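Local coordinates for protein 2-oxoglutarate dehydrogenase E3 component (PDB 2YQU) that probably oxidises the dihydrolipoyl groups of 2-oxoacid dehydrogenase complexes with NAD(+), using a bound FAD and a redox-active disulfide in each subunit, at residues G109-R112 with K118-V121; R112-R117 with G125-A130; G384-L389 with A405-V410. All coordinates share one frame; numbering follows the deposited sequence.

Contact 1: residues G109-R112 with K118-V121. With FAD (flavin-adenine dinucleotide), chain D.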
ATOM      1  N   GLY A 109      14.016  -6.027  35.680  1.00 21.81           N
ATOM      2  CA  GLY A 109      13.484  -5.562  36.946  1.00 21.76           C
ATOM      3  C   GLY A 109      12.683  -4.284  36.809  1.00 21.71           C
ATOM      4  O   GLY A 109      12.608  -3.687  35.726  1.00 21.33           O
ATOM      5  N   THR A 110      12.078  -3.872  37.917  1.00 21.74           N
ATOM      6  CA  THR A 110      11.307  -2.644  37.989  1.00 21.88           C
ATOM      7  C   THR A 110      12.239  -1.519  38.400  1.00 21.86           C
ATOM      8  O   THR A 110      12.789  -1.534  39.501  1.00 21.99           O
ATOM      9  CB  THR A 110      10.163  -2.792  39.016  1.00 22.23           C
ATOM     10  OG1 THR A 110       9.188  -3.724  38.529  1.00 22.72           O
ATOM     11  CG2 THR A 110       9.396  -1.493  39.197  1.00 21.92           C
ATOM     12  N   ALA A 111      12.434  -0.559  37.503  1.00 21.42           N
ATOM     13  CA  ALA A 111      13.221   0.638  37.792  1.00 21.22           C
ATOM     14  C   ALA A 111      12.429   1.590  38.674  1.00 20.99           C
ATOM     15  O   ALA A 111      11.263   1.862  38.405  1.00 20.25           O
ATOM     16  CB  ALA A 111      13.618   1.335  36.510  1.00 20.99           C
ATOM     17  N   ARG A 112      13.094   2.113  39.702  1.00 20.82           N
ATOM     18  CA  ARG A 112      12.514   3.075  40.629  1.00 21.14           C
ATOM     19  C   ARG A 112      13.538   4.168  40.924  1.00 20.78           C
ATOM     20  O   ARG A 112      14.664   3.867  41.305  1.00 20.35           O
ATOM     21  CB  ARG A 112      12.128   2.363  41.928  1.00 21.79           C
ATOM     22  CG  ARG A 112      11.330   3.200  42.908  1.00 24.11           C
ATOM     23  CD  ARG A 112      11.091   2.490  44.232  1.00 27.64           C
ATOM     24  NE  ARG A 112      12.192   2.735  45.155  1.00 30.63           N
ATOM     25  CZ  ARG A 112      12.267   2.258  46.385  1.00 33.63           C
ATOM     26  NH1 ARG A 112      11.303   1.482  46.882  1.00 35.51           N
ATOM     27  NH2 ARG A 112      13.321   2.559  47.126  1.00 34.03           N
ATOM     28  N   LYS A 118      19.905   8.638  39.748  1.00 25.53           N
ATOM     29  CA  LYS A 118      20.109   7.260  40.188  1.00 25.78           C
ATOM     30  C   LYS A 118      18.805   6.480  40.216  1.00 25.45           C
ATOM     31  O   LYS A 118      17.798   6.991  40.678  1.00 24.94           O
ATOM     32  CB  LYS A 118      20.737   7.230  41.583  1.00 25.96           C
ATOM     33  CG  LYS A 118      21.365   5.888  41.941  1.00 27.57           C
ATOM     34  CD  LYS A 118      22.150   5.955  43.257  1.00 28.94           C
ATOM     35  CE  LYS A 118      23.247   7.017  43.212  1.00 29.94           C
ATOM     36  NZ  LYS A 118      24.444   6.663  44.037  1.00 31.92           N
ATOM     37  N   VAL A 119      18.861   5.236  39.744  1.00 25.56           N
ATOM     38  CA  VAL A 119      17.694   4.374  39.614  1.00 25.91           C
ATOM     39  C   VAL A 119      18.003   2.992  40.188  1.00 26.47           C
ATOM     40  O   VAL A 119      19.013   2.381  39.839  1.00 26.43           O
ATOM     41  CB  VAL A 119      17.297   4.221  38.124  1.00 26.10           C
ATOM     42  CG1 VAL A 119      16.205   3.178  37.950  1.00 26.34           C
ATOM     43  CG2 VAL A 119      16.852   5.553  37.563  1.00 25.88           C
ATOM     44  N   LEU A 120      17.122   2.502  41.055  1.00 26.96           N
ATOM     45  CA  LEU A 120      17.230   1.151  41.597  1.00 27.82           C
ATOM     46  C   LEU A 120      16.471   0.160  40.721  1.00 28.37           C
ATOM     47  O   LEU A 120      15.310   0.385  40.389  1.00 27.86           O
ATOM     48  CB  LEU A 120      16.665   1.114  43.018  1.00 27.85           C
ATOM     49  CG  LEU A 120      16.441  -0.258  43.668  1.00 28.64           C
ATOM     50  CD1 LEU A 120      17.767  -0.949  43.958  1.00 28.83           C
ATOM     51  CD2 LEU A 120      15.607  -0.099  44.935  1.00 28.94           C
ATOM     52  N   VAL A 121      17.140  -0.923  40.338  1.00 29.30           N
ATOM     53  CA  VAL A 121      16.477  -2.103  39.799  1.00 30.07           C
ATOM     54  C   VAL A 121      16.131  -2.943  41.016  1.00 31.20           C
ATOM     55  O   VAL A 121      17.013  -3.531  41.642  1.00 31.14           O
ATOM     56  CB  VAL A 121      17.388  -2.906  38.849  1.00 29.93           C
ATOM     57  CG1 VAL A 121      16.619  -4.077  38.227  1.00 29.91           C
ATOM     58  CG2 VAL A 121      17.970  -2.003  37.769  1.00 29.77           C
TER
HETATM   59  PA  FAD D1601       5.159   0.290  25.945  1.00 14.89           P
HETATM   60  O1A FAD D1601       3.958   0.017  26.770  1.00 14.95           O
HETATM   61  O2A FAD D1601       5.131  -0.412  24.581  1.00 16.29           O
HETATM   62  O5B FAD D1601       6.464  -0.110  26.781  1.00 16.44           O
HETATM   63  C5B FAD D1601       6.560   0.250  28.138  1.00 15.84           C
HETATM   64  C4B FAD D1601       7.413  -0.800  28.817  1.00 16.54           C
HETATM   65  O4B FAD D1601       7.864  -0.270  30.047  1.00 15.82           O
HETATM   66  C3B FAD D1601       6.638  -2.075  29.142  1.00 16.43           C
HETATM   67  O3B FAD D1601       7.258  -3.188  28.537  1.00 18.40           O
HETATM   68  C2B FAD D1601       6.691  -2.179  30.654  1.00 17.07           C
HETATM   69  O2B FAD D1601       6.868  -3.509  31.087  1.00 17.80           O
HETATM   70  C1B FAD D1601       7.882  -1.303  31.006  1.00 16.43           C
HETATM   71  N9A FAD D1601       7.874  -0.649  32.318  1.00 15.67           N
HETATM   72  C8A FAD D1601       6.918   0.177  32.852  1.00 16.35           C
HETATM   73  N7A FAD D1601       7.342   0.608  34.055  1.00 15.77           N
HETATM   74  C5A FAD D1601       8.558   0.068  34.297  1.00 15.76           C
HETATM   75  C6A FAD D1601       9.444   0.165  35.366  1.00 16.54           C
HETATM   76  N6A FAD D1601       9.259   1.013  36.374  1.00 17.13           N
HETATM   77  N1A FAD D1601      10.626  -0.525  35.283  1.00 16.57           N
HETATM   78  C2A FAD D1601      10.961  -1.297  34.198  1.00 17.84           C
HETATM   79  N3A FAD D1601      10.081  -1.381  33.139  1.00 17.71           N
HETATM   80  C4A FAD D1601       8.905  -0.716  33.207  1.00 17.23           C
HETATM   81  N1  FAD D1601      -0.100   1.028  18.319  1.00 13.87           N
HETATM   82  C2  FAD D1601       0.134   1.245  16.978  1.00 15.26           C
HETATM   83  O2  FAD D1601       0.799   2.212  16.594  1.00 15.30           O
HETATM   84  N3  FAD D1601      -0.380   0.374  16.050  1.00 14.21           N
HETATM   85  C4  FAD D1601      -1.135  -0.707  16.445  1.00 14.06           C
HETATM   86  O4  FAD D1601      -1.391  -1.546  15.597  1.00 14.73           O
HETATM   87  C4X FAD D1601      -1.378  -0.947  17.797  1.00 14.85           C
HETATM   88  N5  FAD D1601      -2.135  -2.035  18.204  1.00 15.70           N
HETATM   89  C5X FAD D1601      -2.352  -2.242  19.564  1.00 16.28           C
HETATM   90  C6  FAD D1601      -3.117  -3.339  19.970  1.00 14.37           C
HETATM   91  C7  FAD D1601      -3.349  -3.564  21.334  1.00 15.29           C
HETATM   92  C7M FAD D1601      -4.089  -4.812  21.738  1.00 13.13           C
HETATM   93  C8  FAD D1601      -2.814  -2.699  22.284  1.00 15.42           C
HETATM   94  C8M FAD D1601      -2.769  -3.077  23.742  1.00 15.38           C
HETATM   95  C9  FAD D1601      -2.054  -1.602  21.875  1.00 16.03           C
HETATM   96  C9A FAD D1601      -1.826  -1.363  20.514  1.00 15.87           C
HETATM   97  N10 FAD D1601      -1.077  -0.260  20.095  1.00 15.97           N
HETATM   98  C10 FAD D1601      -0.855  -0.064  18.740  1.00 13.75           C
HETATM   99  C1' FAD D1601      -0.583   0.794  21.051  1.00 16.19           C
HETATM  100  C2' FAD D1601       0.893   0.516  21.349  1.00 16.14           C
HETATM  101  O2' FAD D1601       1.054  -0.776  21.915  1.00 15.73           O
HETATM  102  C3' FAD D1601       1.517   1.587  22.236  1.00 16.03           C
HETATM  103  O3' FAD D1601       1.256   2.867  21.691  1.00 13.27           O
HETATM  104  C4' FAD D1601       3.028   1.408  22.329  1.00 14.91           C
HETATM  105  O4' FAD D1601       3.341   0.140  22.851  1.00 15.50           O
HETATM  106  C5' FAD D1601       3.654   2.525  23.172  1.00 15.94           C
HETATM  107  O5' FAD D1601       5.040   2.306  23.318  1.00 15.96           O
HETATM  108  P   FAD D1601       5.811   2.806  24.636  1.00 14.53           P
HETATM  109  O1P FAD D1601       7.273   2.543  24.471  1.00 15.86           O
HETATM  110  O2P FAD D1601       5.427   4.231  24.994  1.00 16.19           O
HETATM  111  O3P FAD D1601       5.266   1.896  25.851  1.00 15.22           O
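The beta hairpin of strands 111-113 and 118-121, at the adenine end of the FAD pocket, is closed by a two-way bond between R112 and L120. R112 N donates to L120 O at 2.9 Å, and L120 N returns a bond to R112 O at 2.8 Å. Next along, A111 and V121 form an antiparallel non-hydrogen-bonded pair, so the polar backbone atoms of A111 can turn to the cofactor: its N donates to adenine N1A at 2.9 Å, while its O accepts from FAD N6A at 3.0 Å. The adenine is thus read by main chain of the small antiparallel sheet that flanks the parallel sheet of the FAD-binding Rossmann-type domain. On the side facing strands 2-7 and 27-31, A111 CB presses tightly on V119 CG1 at 3.5 Å; V121 CG1, held anti to its own N (chi1 -176°), reaches G109 CA at 3.7 Å. R112 and L120 run side by side on the other face. There L120 CD2 sits over one guanidinium face near its rim, 4.1 Å from R112 NH2, and E122 forms a salt bridge with R112 NH1.

Contact 2: residues R112-R117 with G125-A130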
ATOM      1  N   ARG A 112      13.094   2.113  39.702  1.00 20.82           N
ATOM      2  CA  ARG A 112      12.514   3.075  40.629  1.00 21.14           C
ATOM      3  C   ARG A 112      13.538   4.168  40.924  1.00 20.78           C
ATOM      4  O   ARG A 112      14.664   3.867  41.305  1.00 20.35           O
ATOM      5  CB  ARG A 112      12.128   2.363  41.928  1.00 21.79           C
ATOM      6  CG  ARG A 112      11.330   3.200  42.908  1.00 24.11           C
ATOM      7  CD  ARG A 112      11.091   2.490  44.232  1.00 27.64           C
ATOM      8  NE  ARG A 112      12.192   2.735  45.155  1.00 30.63           N
ATOM      9  CZ  ARG A 112      12.267   2.258  46.385  1.00 33.63           C
ATOM     10  NH1 ARG A 112      11.303   1.482  46.882  1.00 35.51           N
ATOM     11  NH2 ARG A 112      13.321   2.559  47.126  1.00 34.03           N
ATOM     12  N   PHE A 113      13.148   5.429  40.755  1.00 20.30           N
ATOM     13  CA  PHE A 113      14.044   6.556  41.021  1.00 20.34           C
ATOM     14  C   PHE A 113      14.458   6.620  42.500  1.00 20.80           C
ATOM     15  O   PHE A 113      13.625   6.504  43.393  1.00 20.65           O
ATOM     16  CB  PHE A 113      13.393   7.890  40.639  1.00 20.07           C
ATOM     17  CG  PHE A 113      13.384   8.172  39.156  1.00 19.31           C
ATOM     18  CD1 PHE A 113      12.223   8.025  38.418  1.00 19.28           C
ATOM     19  CD2 PHE A 113      14.539   8.604  38.510  1.00 18.21           C
ATOM     20  CE1 PHE A 113      12.213   8.291  37.058  1.00 18.62           C
ATOM     21  CE2 PHE A 113      14.535   8.869  37.155  1.00 18.34           C
ATOM     22  CZ  PHE A 113      13.371   8.721  36.431  1.00 18.60           C
ATOM     23  N   LEU A 114      15.755   6.795  42.722  1.00 21.57           N
ATOM     24  CA  LEU A 114      16.325   7.063  44.042  1.00 22.28           C
ATOM     25  C   LEU A 114      16.665   8.544  44.155  1.00 22.53           C
ATOM     26  O   LEU A 114      16.506   9.142  45.218  1.00 22.48           O
ATOM     27  CB  LEU A 114      17.588   6.220  44.242  1.00 22.59           C
ATOM     28  CG  LEU A 114      17.479   4.831  44.884  1.00 24.20           C
ATOM     29  CD1 LEU A 114      16.109   4.179  44.763  1.00 25.19           C
ATOM     30  CD2 LEU A 114      18.567   3.924  44.327  1.00 25.19           C
ATOM     31  N   SER A 115      17.148   9.115  43.053  1.00 22.73           N
ATOM     32  CA  SER A 115      17.386  10.550  42.921  1.00 23.04           C
ATOM     33  C   SER A 115      17.179  10.940  41.456  1.00 23.46           C
ATOM     34  O   SER A 115      16.723  10.119  40.651  1.00 23.04           O
ATOM     35  CB  SER A 115      18.811  10.890  43.355  1.00 23.14           C
ATOM     36  OG  SER A 115      19.752  10.386  42.427  1.00 23.53           O
ATOM     37  N   GLU A 116      17.528  12.176  41.103  1.00 24.22           N
ATOM     38  CA  GLU A 116      17.418  12.625  39.712  1.00 24.93           C
ATOM     39  C   GLU A 116      18.413  11.929  38.773  1.00 25.15           C
ATOM     40  O   GLU A 116      18.235  11.956  37.558  1.00 24.66           O
ATOM     41  CB  GLU A 116      17.569  14.154  39.604  1.00 25.40           C
ATOM     42  CG  GLU A 116      18.820  14.733  40.241  1.00 27.45           C
ATOM     43  CD  GLU A 116      19.127  16.152  39.786  1.00 30.30           C
ATOM     44  OE1 GLU A 116      18.204  16.856  39.312  1.00 30.76           O
ATOM     45  OE2 GLU A 116      20.305  16.563  39.910  1.00 33.33           O
ATOM     46  N   ARG A 117      19.454  11.315  39.329  1.00 25.58           N
ATOM     47  CA  ARG A 117      20.485  10.669  38.515  1.00 26.27           C
ATOM     48  C   ARG A 117      20.674   9.188  38.808  1.00 25.88           C
ATOM     49  O   ARG A 117      21.511   8.549  38.178  1.00 25.68           O
ATOM     50  CB  ARG A 117      21.819  11.393  38.707  1.00 26.94           C
ATOM     51  CG  ARG A 117      21.678  12.898  38.862  1.00 29.42           C
ATOM     52  CD  ARG A 117      22.893  13.680  38.423  1.00 32.08           C
ATOM     53  NE  ARG A 117      22.927  13.804  36.966  1.00 34.19           N
ATOM     54  CZ  ARG A 117      22.791  14.943  36.283  1.00 35.17           C
ATOM     55  NH1 ARG A 117      22.590  16.107  36.896  1.00 35.99           N
ATOM     56  NH2 ARG A 117      22.846  14.909  34.959  1.00 35.37           N
ATOM     57  N   GLY A 125      18.663  -5.488  42.896  1.00 32.93           N
ATOM     58  CA  GLY A 125      19.250  -4.569  43.862  1.00 32.40           C
ATOM     59  C   GLY A 125      20.262  -3.579  43.295  1.00 31.67           C
ATOM     60  O   GLY A 125      20.852  -2.808  44.047  1.00 31.48           O
ATOM     61  N   GLU A 126      20.463  -3.586  41.977  1.00 30.85           N
ATOM     62  CA  GLU A 126      21.456  -2.719  41.346  1.00 30.45           C
ATOM     63  C   GLU A 126      21.044  -1.264  41.446  1.00 29.92           C
ATOM     64  O   GLU A 126      19.873  -0.932  41.256  1.00 29.46           O
ATOM     65  CB  GLU A 126      21.604  -3.039  39.860  1.00 30.59           C
ATOM     66  CG  GLU A 126      22.352  -4.307  39.526  1.00 31.00           C
ATOM     67  CD  GLU A 126      22.355  -4.560  38.035  1.00 31.70           C
ATOM     68  OE1 GLU A 126      23.429  -4.406  37.407  1.00 32.56           O
ATOM     69  OE2 GLU A 126      21.278  -4.891  37.498  1.00 29.62           O
ATOM     70  N   GLU A 127      22.012  -0.404  41.732  1.00 29.29           N
ATOM     71  CA  GLU A 127      21.822   1.034  41.632  1.00 29.10           C
ATOM     72  C   GLU A 127      22.570   1.511  40.397  1.00 28.41           C
ATOM     73  O   GLU A 127      23.778   1.287  40.272  1.00 28.46           O
ATOM     74  CB  GLU A 127      22.337   1.726  42.887  1.00 29.39           C
ATOM     75  CG  GLU A 127      21.538   1.352  44.127  1.00 30.70           C
ATOM     76  CD  GLU A 127      21.915   2.173  45.345  1.00 32.02           C
ATOM     77  OE1 GLU A 127      22.936   2.890  45.297  1.00 34.03           O
ATOM     78  OE2 GLU A 127      21.185   2.099  46.349  1.00 33.07           O
ATOM     79  N   LEU A 128      21.839   2.137  39.476  1.00 27.40           N
ATOM     80  CA  LEU A 128      22.374   2.561  38.194  1.00 26.71           C
ATOM     81  C   LEU A 128      22.390   4.079  38.105  1.00 26.30           C
ATOM     82  O   LEU A 128      21.418   4.733  38.454  1.00 25.91           O
ATOM     83  CB  LEU A 128      21.511   2.002  37.058  1.00 26.80           C
ATOM     84  CG  LEU A 128      21.215   0.497  37.070  1.00 26.28           C
ATOM     85  CD1 LEU A 128      20.408   0.108  35.837  1.00 25.92           C
ATOM     86  CD2 LEU A 128      22.487  -0.326  37.151  1.00 26.09           C
ATOM     87  N   GLU A 129      23.498   4.641  37.646  1.00 25.92           N
ATOM     88  CA  GLU A 129      23.586   6.074  37.411  1.00 25.75           C
ATOM     89  C   GLU A 129      23.717   6.346  35.926  1.00 24.87           C
ATOM     90  O   GLU A 129      24.210   5.501  35.171  1.00 24.54           O
ATOM     91  CB  GLU A 129      24.775   6.668  38.154  1.00 26.36           C
ATOM     92  CG  GLU A 129      24.582   6.676  39.659  1.00 28.36           C
ATOM     93  CD  GLU A 129      25.873   6.881  40.424  1.00 31.16           C
ATOM     94  OE1 GLU A 129      26.928   6.364  39.992  1.00 33.66           O
ATOM     95  OE2 GLU A 129      25.829   7.562  41.469  1.00 34.41           O
ATOM     96  N   ALA A 130      23.255   7.522  35.520  1.00 24.03           N
ATOM     97  CA  ALA A 130      23.348   7.956  34.136  1.00 23.47           C
ATOM     98  C   ALA A 130      23.341   9.472  34.030  1.00 23.17           C
ATOM     99  O   ALA A 130      22.840  10.174  34.918  1.00 23.02           O
ATOM    100  CB  ALA A 130      22.215   7.364  33.308  1.00 23.71           C
TER
HETATM  101  O   HOH W   1      24.735  11.605  36.341  1.00 35.57           O
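R117 O meets the backbone of E129 and A130 where the connection after strand 111-113 comes alongside strand 127-130, an outer strand of the small three-stranded antiparallel sheet beside the FAD domain's parallel sheet. This is the close part of the contact. A130 N gives R117 O a weak hydrogen bond at 3.3 Å, and E129 CA offers the same oxygen a CA-H...O contact with an angle at H of 147°. One carbonyl thus gathers an N-H and a C-H from consecutive residues. A130 itself is buried, packing on Y2 and L5 of strand 2-7. Just ahead of R117 the chain is shaped by an ST turn, in which S115 OG accepts from R117 N at 3.2 Å.

The other end is looser. L114 and E127 cross at about a right angle, and only the methyl CD2 of L114 comes up to the carboxylate, 3.8 Å from E127 OE2. E127 lies at the exposed surface. E129 passes its CB and CG beside R117 O, and its OE2 forms a salt bridge with K118.

The long side chain of R117 is exposed to solvent. Its CG is anti to the carbonyl carbon (chi1 -37°) and the chain bends at chi3, bringing the guanidinium edge round toward A130 O. NH2 binds R131 O, whereas NE is joined to A130 through water: R117 NE donates to that water, which in turn donates a hydrogen bond to A130 O at 2.8 Å.

Contact 3: residues G384-L389 with A405-V410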
ATOM      1  N   GLY A 384     -15.839   2.705   0.296  1.00 18.11           N
ATOM      2  CA  GLY A 384     -14.759   3.471   0.879  1.00 17.01           C
ATOM      3  C   GLY A 384     -14.468   4.741   0.122  1.00 16.29           C
ATOM      4  O   GLY A 384     -15.019   4.987  -0.949  1.00 14.86           O
ATOM      5  N   PHE A 385     -13.597   5.558   0.699  1.00 15.52           N
ATOM      6  CA  PHE A 385     -13.143   6.784   0.055  1.00 15.36           C
ATOM      7  C   PHE A 385     -11.846   7.255   0.687  1.00 14.62           C
ATOM      8  O   PHE A 385     -11.463   6.802   1.761  1.00 14.65           O
ATOM      9  CB  PHE A 385     -14.201   7.890   0.196  1.00 15.18           C
ATOM     10  CG  PHE A 385     -14.434   8.330   1.626  1.00 15.46           C
ATOM     11  CD1 PHE A 385     -13.655   9.338   2.196  1.00 16.57           C
ATOM     12  CD2 PHE A 385     -15.436   7.746   2.390  1.00 15.85           C
ATOM     13  CE1 PHE A 385     -13.868   9.743   3.514  1.00 17.10           C
ATOM     14  CE2 PHE A 385     -15.658   8.149   3.709  1.00 15.89           C
ATOM     15  CZ  PHE A 385     -14.873   9.150   4.268  1.00 16.22           C
ATOM     16  N   ILE A 386     -11.162   8.154  -0.006  1.00 14.47           N
ATOM     17  CA  ILE A 386     -10.094   8.944   0.603  1.00 14.33           C
ATOM     18  C   ILE A 386     -10.415  10.420   0.397  1.00 14.22           C
ATOM     19  O   ILE A 386     -10.901  10.820  -0.657  1.00 14.10           O
ATOM     20  CB  ILE A 386      -8.702   8.589   0.016  1.00 13.80           C
ATOM     21  CG1 ILE A 386      -8.325   7.149   0.377  1.00 13.51           C
ATOM     22  CG2 ILE A 386      -7.627   9.559   0.546  1.00 14.18           C
ATOM     23  CD1 ILE A 386      -7.078   6.640  -0.318  1.00 14.06           C
ATOM     24  N   LYS A 387     -10.134  11.207   1.426  1.00 14.43           N
ATOM     25  CA  LYS A 387     -10.434  12.616   1.484  1.00 15.02           C
ATOM     26  C   LYS A 387      -9.139  13.363   1.801  1.00 15.05           C
ATOM     27  O   LYS A 387      -8.432  13.015   2.749  1.00 15.93           O
ATOM     28  CB  LYS A 387     -11.495  12.834   2.565  1.00 15.31           C
ATOM     29  CG  LYS A 387     -11.677  14.238   3.048  1.00 16.75           C
ATOM     30  CD  LYS A 387     -12.999  14.405   3.788  1.00 15.70           C
ATOM     31  CE  LYS A 387     -12.883  14.070   5.276  1.00 15.90           C
ATOM     32  NZ  LYS A 387     -14.160  14.355   6.024  1.00 15.97           N
ATOM     33  N   VAL A 388      -8.821  14.365   0.991  1.00 14.90           N
ATOM     34  CA  VAL A 388      -7.698  15.260   1.228  1.00 14.90           C
ATOM     35  C   VAL A 388      -8.224  16.639   1.638  1.00 15.08           C
ATOM     36  O   VAL A 388      -9.096  17.202   0.984  1.00 14.79           O
ATOM     37  CB  VAL A 388      -6.802  15.378  -0.021  1.00 15.06           C
ATOM     38  CG1 VAL A 388      -5.730  16.475   0.157  1.00 14.51           C
ATOM     39  CG2 VAL A 388      -6.158  14.033  -0.349  1.00 14.84           C
ATOM     40  N   LEU A 389      -7.689  17.166   2.731  1.00 15.08           N
ATOM     41  CA  LEU A 389      -8.017  18.508   3.194  1.00 14.94           C
ATOM     42  C   LEU A 389      -6.830  19.406   2.877  1.00 15.22           C
ATOM     43  O   LEU A 389      -5.726  19.107   3.283  1.00 14.87           O
ATOM     44  CB  LEU A 389      -8.284  18.490   4.695  1.00 14.98           C
ATOM     45  CG  LEU A 389      -9.299  17.435   5.146  1.00 15.25           C
ATOM     46  CD1 LEU A 389      -9.536  17.500   6.633  1.00 15.58           C
ATOM     47  CD2 LEU A 389     -10.607  17.604   4.387  1.00 14.84           C
ATOM     48  N   ALA A 405     -10.301  -0.798   1.643  1.00 13.37           N
ATOM     49  CA  ALA A 405      -9.320  -1.863   1.534  1.00 13.63           C
ATOM     50  C   ALA A 405      -7.920  -1.263   1.502  1.00 13.67           C
ATOM     51  O   ALA A 405      -7.642  -0.390   0.710  1.00 13.83           O
ATOM     52  CB  ALA A 405      -9.587  -2.673   0.273  1.00 13.77           C
ATOM     53  N   ARG A 406      -7.073  -1.686   2.433  1.00 13.73           N
ATOM     54  CA  ARG A 406      -5.667  -1.283   2.472  1.00 14.05           C
ATOM     55  C   ARG A 406      -5.426   0.233   2.549  1.00 13.02           C
ATOM     56  O   ARG A 406      -4.367   0.706   2.173  1.00 12.32           O
ATOM     57  CB  ARG A 406      -4.931  -1.909   1.285  1.00 14.93           C
ATOM     58  CG  ARG A 406      -5.004  -3.433   1.342  1.00 17.62           C
ATOM     59  CD  ARG A 406      -4.904  -4.126   0.035  1.00 21.86           C
ATOM     60  NE  ARG A 406      -5.167  -5.550   0.209  1.00 24.90           N
ATOM     61  CZ  ARG A 406      -5.081  -6.449  -0.756  1.00 26.59           C
ATOM     62  NH1 ARG A 406      -4.736  -6.086  -1.983  1.00 28.35           N
ATOM     63  NH2 ARG A 406      -5.340  -7.725  -0.496  1.00 27.45           N
ATOM     64  N   VAL A 407      -6.379   0.988   3.085  1.00 12.61           N
ATOM     65  CA  VAL A 407      -6.263   2.440   3.060  1.00 12.93           C
ATOM     66  C   VAL A 407      -5.069   2.923   3.881  1.00 12.65           C
ATOM     67  O   VAL A 407      -4.500   3.971   3.597  1.00 13.19           O
ATOM     68  CB  VAL A 407      -7.571   3.136   3.502  1.00 13.04           C
ATOM     69  CG1 VAL A 407      -7.610   3.370   5.000  1.00 13.21           C
ATOM     70  CG2 VAL A 407      -7.761   4.440   2.737  1.00 12.98           C
ATOM     71  N   GLY A 408      -4.700   2.159   4.898  1.00 13.07           N
ATOM     72  CA  GLY A 408      -3.499   2.450   5.651  1.00 13.00           C
ATOM     73  C   GLY A 408      -2.241   2.413   4.798  1.00 12.97           C
ATOM     74  O   GLY A 408      -1.367   3.296   4.917  1.00 12.77           O
ATOM     75  N   ASP A 409      -2.130   1.397   3.950  1.00 12.61           N
ATOM     76  CA  ASP A 409      -1.010   1.299   3.013  1.00 12.94           C
ATOM     77  C   ASP A 409      -0.991   2.480   2.051  1.00 12.31           C
ATOM     78  O   ASP A 409       0.063   3.008   1.724  1.00 12.79           O
ATOM     79  CB  ASP A 409      -1.073   0.012   2.198  1.00 13.08           C
ATOM     80  CG  ASP A 409      -0.897  -1.235   3.035  1.00 15.31           C
ATOM     81  OD1 ASP A 409      -0.346  -1.162   4.165  1.00 15.12           O
ATOM     82  OD2 ASP A 409      -1.279  -2.350   2.622  1.00 19.44           O
ATOM     83  N   VAL A 410      -2.161   2.877   1.575  1.00 12.74           N
ATOM     84  CA  VAL A 410      -2.269   3.995   0.652  1.00 12.54           C
ATOM     85  C   VAL A 410      -1.857   5.293   1.340  1.00 12.54           C
ATOM     86  O   VAL A 410      -1.138   6.114   0.754  1.00 12.68           O
ATOM     87  CB  VAL A 410      -3.708   4.127   0.076  1.00 12.57           C
ATOM     88  CG1 VAL A 410      -3.852   5.394  -0.760  1.00 13.21           C
ATOM     89  CG2 VAL A 410      -4.049   2.896  -0.766  1.00 12.65           C
TER
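I386 carries the meeting of strand 385-391 with the first turn of helix 407-419, two elements of the dimerisation domain. Beginning at the strand's start, F385 has its CB turned from the helix; its ring packs on I403 and makes a cation-pi contact with K367, and its carbonyl O is no nearer than 4.5 Å to V407 CG2.

At I386 the direction reverses and the side chain points toward the helix. CG1 lies anti to the carbonyl carbon (chi1 -66°) and CD1 continues outward in an extended arm (chi2 172°), so the two carbons meet successive points on the helix. I386 CG1 reaches V407 CG2 at 3.6 Å, the two side chains lying antiparallel, each alongside the other, and CD1 also lies 3.8 Å from V407 CG2. V407 sets its CG1 between the backbone N and the carbonyl carbon (chi1 90°), leaving CG2 as the branch that meets I386. Farther out, I386 CD1 runs into V410 CG1 at 3.5 Å, a tight methyl-to-methyl approach. V407 and V410 stand three residues apart, and so share one side of the helix, whose opening turn starts from R406 at the N-cap and is closed by V410 N donating to R406 O at 3.2 Å. This is helix-on-sheet packing: the strand belongs to a five-stranded antiparallel sheet, and helix 438-449 joins the same apolar layer through I440 on I386 and L441 on V410.

K387, a buried residue, has its NZ in salt bridges to D207, E209 and E353, while V388 returns to the face that carries I386 and packs on A444 and A448.

Overall arrangement
Contacts 1 and 2 belong to one small sheet, their centres 6 Å apart, and share R112; V119 O to L128 N and V121 N to E126 O are probable hydrogen bonds that tie the middle strand to 125-130. Both are partly buried near the surface; contact 1 combines regular strand pairing with cofactor recognition, contact 2 relies on one weak backbone bond, a water and long side chains. Contact 3 lies on the far side of the chain's centre, its own centre about 44 and 47 Å from those of contacts 1 and 2. Fully buried in the dimerisation domain, it has no hydrogen bond across its segments and consists of branched aliphatic packing.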